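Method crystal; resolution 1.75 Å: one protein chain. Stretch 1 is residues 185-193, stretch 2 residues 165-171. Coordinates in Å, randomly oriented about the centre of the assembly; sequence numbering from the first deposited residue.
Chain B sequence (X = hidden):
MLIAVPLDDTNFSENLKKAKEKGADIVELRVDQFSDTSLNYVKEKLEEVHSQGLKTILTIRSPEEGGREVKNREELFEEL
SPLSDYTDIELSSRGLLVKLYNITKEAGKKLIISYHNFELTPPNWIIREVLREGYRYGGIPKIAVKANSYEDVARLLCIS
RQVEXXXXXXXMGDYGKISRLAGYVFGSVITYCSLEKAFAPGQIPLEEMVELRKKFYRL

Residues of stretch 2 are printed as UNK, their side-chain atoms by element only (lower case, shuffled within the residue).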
# COMPACT_ATOMS: atom_id res chain seq x y z
N VAL B 185 -4.25 12.54 25.65
CA VAL B 185 -3.13 13.25 26.27
C VAL B 185 -1.98 13.45 25.28
O VAL B 185 -1.14 14.34 25.45
CB VAL B 185 -2.67 12.49 27.54
CG1 VAL B 185 -1.24 12.82 27.88
CG2 VAL B 185 -3.59 12.86 28.69
N PHE B 186 -1.96 12.62 24.25
CA PHE B 186 -0.93 12.69 23.22
C PHE B 186 -1.43 13.39 21.95
O PHE B 186 -0.84 13.24 20.88
CB PHE B 186 -0.43 11.28 22.91
CG PHE B 186 0.27 10.63 24.06
CD1 PHE B 186 1.63 10.81 24.26
CD2 PHE B 186 -0.44 9.86 24.97
CE1 PHE B 186 2.28 10.24 25.34
CE2 PHE B 186 0.20 9.29 26.07
CZ PHE B 186 1.57 9.48 26.25
N GLY B 187 -2.52 14.14 22.07
CA GLY B 187 -3.05 14.86 20.92
C GLY B 187 -4.05 14.13 20.03
O GLY B 187 -4.42 14.65 18.99
N SER B 188 -4.48 12.94 20.43
CA SER B 188 -5.46 12.19 19.63
C SER B 188 -6.82 12.85 19.88
O SER B 188 -7.28 12.91 21.02
CB SER B 188 -5.49 10.72 20.04
OG SER B 188 -6.18 9.94 19.08
N VAL B 189 -7.46 13.31 18.81
CA VAL B 189 -8.73 14.02 18.92
C VAL B 189 -10.02 13.22 18.80
O VAL B 189 -11.09 13.71 19.17
CB VAL B 189 -8.78 15.18 17.90
CG1 VAL B 189 -7.67 16.17 18.21
CG2 VAL B 189 -8.62 14.62 16.48
N ILE B 190 -9.92 12.00 18.27
CA ILE B 190 -11.09 11.14 18.10
C ILE B 190 -10.72 9.72 18.52
O ILE B 190 -9.62 9.24 18.22
CB ILE B 190 -11.57 11.10 16.63
CG1 ILE B 190 -12.00 12.50 16.18
CG2 ILE B 190 -12.72 10.10 16.47
CD1 ILE B 190 -12.28 12.60 14.67
N THR B 191 -11.63 9.05 19.22
CA THR B 191 -11.41 7.67 19.63
C THR B 191 -12.57 6.88 19.03
O THR B 191 -13.65 7.42 18.83
CB THR B 191 -11.39 7.54 21.18
OG1 THR B 191 -10.93 6.23 21.54
CG2 THR B 191 -12.77 7.76 21.76
N TYR B 192 -12.33 5.61 18.72
CA TYR B 192 -13.34 4.78 18.09
C TYR B 192 -13.80 3.65 19.00
O TYR B 192 -12.98 2.94 19.59
CB TYR B 192 -12.80 4.20 16.78
CG TYR B 192 -12.44 5.26 15.77
CD1 TYR B 192 -13.15 5.39 14.57
CD2 TYR B 192 -11.40 6.17 16.01
CE1 TYR B 192 -12.83 6.38 13.64
CE2 TYR B 192 -11.07 7.17 15.09
CZ TYR B 192 -11.79 7.27 13.91
OH TYR B 192 -11.47 8.25 13.00
N CYS B 193 -15.11 3.47 19.09
CA CYS B 193 -15.69 2.45 19.94
C CYS B 193 -16.54 1.47 19.16
O CYS B 193 -16.78 1.65 17.96
CB CYS B 193 -16.58 3.10 21.01
SG CYS B 193 -15.76 4.21 22.14
N UNK B 165 0.79 18.58 16.15
CA UNK B 165 -0.49 18.74 15.48
C UNK B 165 -1.54 17.78 15.98
O UNK B 165 -1.22 16.78 16.62
N UNK B 166 -2.81 18.10 15.73
CA UNK B 166 -3.85 17.19 16.16
C UNK B 166 -3.78 16.00 15.22
O UNK B 166 -3.46 16.14 14.04
o UNK B 166 -7.10 20.04 15.68
c UNK B 166 -7.02 19.08 14.88
c UNK B 166 -5.69 18.35 14.77
c UNK B 166 -5.23 17.86 16.12
o UNK B 166 -7.98 18.71 14.17
N UNK B 167 -4.05 14.83 15.77
CA UNK B 167 -3.97 13.60 15.00
C UNK B 167 -4.91 12.59 15.63
O UNK B 167 -5.63 12.92 16.57
c UNK B 167 -0.48 12.66 16.50
n UNK B 167 0.68 14.87 16.85
c UNK B 167 -2.54 13.07 15.05
c UNK B 167 0.42 13.74 15.91
c UNK B 167 -1.96 13.03 16.48
N UNK B 168 -4.90 11.37 15.11
CA UNK B 168 -5.73 10.29 15.64
C UNK B 168 -4.79 9.10 15.78
O UNK B 168 -4.22 8.63 14.79
c UNK B 168 -8.81 11.04 13.40
c UNK B 168 -6.88 9.94 14.68
c UNK B 168 -7.62 8.69 15.17
c UNK B 168 -7.83 11.14 14.57
N UNK B 169 -4.62 8.63 17.01
CA UNK B 169 -3.73 7.52 17.28
C UNK B 169 -4.46 6.33 17.86
O UNK B 169 -5.19 6.46 18.84
c UNK B 169 -2.65 7.96 18.27
c UNK B 169 -0.97 9.66 18.95
c UNK B 169 -1.06 8.84 16.58
c UNK B 169 -1.87 9.19 17.82
N UNK B 170 -4.24 5.16 17.27
CA UNK B 170 -4.89 3.95 17.75
C UNK B 170 -3.97 2.75 17.72
O UNK B 170 -3.44 2.41 16.66
c UNK B 170 -6.13 3.60 16.90
c UNK B 170 -7.11 4.78 16.88
c UNK B 170 -8.18 4.65 15.84
c UNK B 170 -6.82 2.37 17.47
N UNK B 171 -3.75 2.14 18.87
CA UNK B 171 -2.95 0.92 18.94
C UNK B 171 -4.03 -0.16 19.02
O UNK B 171 -4.72 -0.28 20.04
c UNK B 171 -2.09 0.87 20.20
o UNK B 171 -1.02 1.79 20.12
O HOH W 1 1.34 13.38 19.38

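Position 165 has backbone atoms and no side-chain atoms. Its phi/psi of 135/161 would jam a CB against the carbonyl O of the residue before. Both facts give glycine, Gly165.

Position 166 carries three carbons, the third bearing two oxygens. Its first carbon lies against a methyl of Val189. A carboxylate at the end of a three-carbon chain is glutamate, Glu166. The carboxylate oxygens make no hydrogen bond to stretch 1; the closest side-chain contact is CB of Glu166 with CG1 of Val189, 3.6 Å.

Position 167 shows four carbons in a row ending in one nitrogen. The nitrogen reaches O of Phe186 through a water. An unbranched chain of this kind is lysine, Lys167. The CA-to-CB bond points away from stretch 1, but the chain is bent, with chi3 and chi4 both p. This brings NZ back to its own stretch, where it donates to O of Gly165 at 2.7 Å. NZ also donates to the water at 3.0 Å from NZ to the water O, and that water donates to O of Phe186 at 2.6 Å from its own O. The backbone does more: N of Lys167 donates to O of Gly187 at 3.2 Å, and O of Lys167 accepts from N of Val189 at 2.9 Å.

Position 168 has four carbons. The first is bonded to two others, and one arm is two carbons long. The longer arm meets Val189 and Ile190, and the one-carbon arm lies at the edge of the Tyr192 ring. A fork at the first carbon with unequal arms is isoleucine, Ile168. Its CG1 is 4.0 Å from CG2 of Val189, and its CD1 is 4.0 Å from CD1 of Ile190. Its CG2 is 3.8 Å from CE2 of Tyr192.

Position 169 also has four carbons, but the fork comes at the second, with two single-carbon ends. One end carbon lies near CB of Phe186. This is leucine, Leu169. Its CD1 is 4.3 Å from CB of Phe186. Its backbone N donates to OG of Ser188 at 2.9 Å, with a nearly straight angle of 174°.

Position 170 repeats the pattern of Ile168: four carbons, forked at the first, one arm two carbons long. The end of that arm lies against the ring of Tyr192. It is a second isoleucine, Ile170. Its CA-to-CB bond points toward stretch 1, and its CD1 is 3.6 Å from CD2 of Tyr192.

Position 171 has one carbon and then one oxygen, and reaches nothing on stretch 1. This hydroxyl is serine, Ser171.

The contact has a polar part and an apolar part. A single beta bridge joins Ser188 and Lys167, through the two backbone hydrogen bonds of Lys167. OG of Ser188 extends this pairing by accepting from N of Leu169, two residues after Lys167. CA of Ser188 also makes a CH contact with O of Lys167 at 3.2 Å. At the bridge, Val189 also packs on Ile168. Beyond it the strands diverge at 31°, their axes no closer than 7.0 Å. There side chains make the contact: Ile168 meets Ile190 and Tyr192, and Ile170 meets Tyr192.

Stretch 2 165-171: GEKILIS
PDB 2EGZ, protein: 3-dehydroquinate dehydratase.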